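Side-chain contact in endoglucanase (Thermotoga maritima, PDB 2FVG), which probably acts as a metal-dependent aminopeptidase of the M42 family, binding two divalent metal cations per subunit, despite its endoglucanase name: residues N34-T37 and L43-L46. Sequence-based numbering, arbitrary orientation.
Sequences NLYT and LIAL. With EDO (1,2-ethanediol), chain B.
The carbonyl O of Ile44 is met by two neighbouring donors of strand 34-37: Tyr36 N gives a hydrogen bond at 3.0 Å, and the CA-H of Leu35 makes a CA-H...O contact, with CA 3.3 Å from that oxygen. This pairing belongs to a beta hairpin, strands 34-37 and 43-47, which run antiparallel. The return bond of the Tyr36-Ile44 pair, from Ile44 N to Tyr36 O, is 2.8 Å long and nearly straight, 169° at the hydrogen, making Tyr36 and Ile44 a hydrogen-bonded pair. The next such pair is less even: Leu46 N reaches Asn34 O at 2.8 Å, while Asn34 N to Leu46 O is weak.

Side chains divide between the two faces. Beside Asn34 and Leu46, the Tyr36 ring lies alongside Ile44, both side chains pointing the same way. Tyr36 CG sits between its own N and carbonyl carbon (chi1 68°), which lays the ring over its neighbour; Ile44 CB stands 4.1 Å from the ring centroid, 19° off the normal, a CH-pi contact offset toward the rim. Helix 205-211 adds Leu211 against Tyr36 and Gln210 against Ile44.

On the other face, Leu35 and Leu43 cross obliquely, and Leu35 CD1 touches both Leu43 CD1 and Ala45 CB, each 3.6 Å away. Lys25, Ile28 and Ile24 of helix 18-28 pack onto these leucines. The hairpin forms the margin of the large mixed sheet, where Leu43 and Ala45 are hydrogen-bonded through their backbones to Phe193 and Phe191 of strand 187-194. The predicted metal ligand His61 is about 11 Å from Leu43, side chain to side chain. Back on the tyrosine face, Ile44 CD1 extends along the ring to its hydroxyl end, 3.4 Å from Tyr36 OH.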
ATOM      1  N   ASN A  34       0.947   3.973 -21.886  1.00 35.28           N
ATOM      2  CA  ASN A  34       2.318   4.319 -21.622  1.00 38.07           C
ATOM      3  C   ASN A  34       2.641   3.902 -20.199  1.00 37.72           C
ATOM      4  O   ASN A  34       1.779   3.927 -19.329  1.00 39.04           O
ATOM      5  CB  ASN A  34       2.543   5.817 -21.832  1.00 40.50           C
ATOM      6  CG  ASN A  34       4.010   6.210 -21.738  1.00 46.58           C
ATOM      7  OD1 ASN A  34       4.898   5.501 -22.228  1.00 49.48           O
ATOM      8  ND2 ASN A  34       4.268   7.355 -21.113  1.00 50.93           N
ATOM      9  N   LEU A  35       3.882   3.499 -19.976  1.00 37.48           N
ATOM     10  CA  LEU A  35       4.328   3.064 -18.669  1.00 38.94           C
ATOM     11  C   LEU A  35       5.800   3.370 -18.487  1.00 38.54           C
ATOM     12  O   LEU A  35       6.621   2.926 -19.292  1.00 40.39           O
ATOM     13  CB  LEU A  35       4.122   1.558 -18.528  1.00 37.70           C
ATOM     14  CG  LEU A  35       4.514   0.927 -17.201  1.00 37.46           C
ATOM     15  CD1 LEU A  35       3.562   1.361 -16.104  1.00 31.17           C
ATOM     16  CD2 LEU A  35       4.485  -0.565 -17.325  1.00 36.22           C
ATOM     17  N   TYR A  36       6.144   4.113 -17.444  1.00 37.45           N
ATOM     18  CA  TYR A  36       7.552   4.385 -17.178  1.00 38.43           C
ATOM     19  C   TYR A  36       7.822   4.565 -15.696  1.00 37.05           C
ATOM     20  O   TYR A  36       6.907   4.786 -14.918  1.00 35.67           O
ATOM     21  CB  TYR A  36       8.031   5.620 -17.956  1.00 39.85           C
ATOM     22  CG  TYR A  36       7.413   6.919 -17.486  1.00 38.92           C
ATOM     23  CD1 TYR A  36       6.186   7.350 -17.988  1.00 37.36           C
ATOM     24  CD2 TYR A  36       8.063   7.718 -16.543  1.00 37.57           C
ATOM     25  CE1 TYR A  36       5.614   8.538 -17.558  1.00 35.79           C
ATOM     26  CE2 TYR A  36       7.503   8.905 -16.104  1.00 37.21           C
ATOM     27  CZ  TYR A  36       6.278   9.313 -16.617  1.00 42.23           C
ATOM     28  OH  TYR A  36       5.718  10.494 -16.182  1.00 40.38           O
ATOM     29  N   THR A  37       9.090   4.449 -15.322  1.00 36.16           N
ATOM     30  CA  THR A  37       9.528   4.683 -13.964  1.00 34.56           C
ATOM     31  C   THR A  37      10.150   6.085 -13.933  1.00 35.44           C
ATOM     32  O   THR A  37      11.114   6.351 -14.661  1.00 35.34           O
ATOM     33  CB  THR A  37      10.573   3.630 -13.527  1.00 35.19           C
ATOM     34  OG1 THR A  37       9.965   2.333 -13.513  1.00 36.09           O
ATOM     35  CG2 THR A  37      11.103   3.931 -12.144  1.00 29.88           C
ATOM     36  N   LEU A  43       6.196   4.276 -10.326  1.00 30.62           N
ATOM     37  CA  LEU A  43       5.779   3.637 -11.561  1.00 31.17           C
ATOM     38  C   LEU A  43       4.570   4.405 -12.028  1.00 31.75           C
ATOM     39  O   LEU A  43       3.596   4.503 -11.299  1.00 30.27           O
ATOM     40  CB  LEU A  43       5.426   2.170 -11.323  1.00 30.56           C
ATOM     41  CG  LEU A  43       4.990   1.355 -12.546  1.00 32.88           C
ATOM     42  CD1 LEU A  43       6.089   1.304 -13.593  1.00 28.60           C
ATOM     43  CD2 LEU A  43       4.647  -0.035 -12.080  1.00 33.80           C
ATOM     44  N   ILE A  44       4.638   4.941 -13.247  1.00 31.35           N
ATOM     45  CA  ILE A  44       3.578   5.776 -13.786  1.00 31.36           C
ATOM     46  C   ILE A  44       2.989   5.120 -15.014  1.00 32.25           C
ATOM     47  O   ILE A  44       3.673   4.915 -16.012  1.00 31.63           O
ATOM     48  CB  ILE A  44       4.126   7.183 -14.133  1.00 32.74           C
ATOM     49  CG1 ILE A  44       4.827   7.778 -12.907  1.00 27.62           C
ATOM     50  CG2 ILE A  44       3.020   8.096 -14.694  1.00 28.78           C
ATOM     51  CD1 ILE A  44       5.243   9.200 -13.074  1.00 34.68           C
ATOM     52  N   ALA A  45       1.711   4.784 -14.922  1.00 32.19           N
ATOM     53  CA  ALA A  45       1.018   4.120 -16.006  1.00 34.56           C
ATOM     54  C   ALA A  45      -0.021   5.072 -16.504  1.00 36.18           C
ATOM     55  O   ALA A  45      -0.690   5.709 -15.696  1.00 38.65           O
ATOM     56  CB  ALA A  45       0.369   2.846 -15.500  1.00 32.98           C
ATOM     57  N   LEU A  46      -0.139   5.201 -17.822  1.00 36.35           N
ATOM     58  CA  LEU A  46      -1.145   6.086 -18.424  1.00 31.98           C
ATOM     59  C   LEU A  46      -2.209   5.334 -19.199  1.00 33.70           C
ATOM     60  O   LEU A  46      -1.908   4.478 -20.035  1.00 34.73           O
ATOM     61  CB  LEU A  46      -0.481   7.094 -19.371  1.00 32.09           C
ATOM     62  CG  LEU A  46      -1.321   7.961 -20.311  1.00 27.69           C
ATOM     63  CD1 LEU A  46      -2.347   8.797 -19.555  1.00 31.00           C
ATOM     64  CD2 LEU A  46      -0.429   8.873 -21.149  1.00 28.60           C
TER
HETATM   65  C1  EDO B 340      14.269   8.685 -15.510  1.00 74.82           C
HETATM   66  O1  EDO B 340      14.408   7.412 -14.867  1.00 73.28           O
HETATM   67  C2  EDO B 340      13.100   8.634 -16.490  1.00 77.49           C
HETATM   68  O2  EDO B 340      12.444   9.908 -16.517  1.00 72.14           O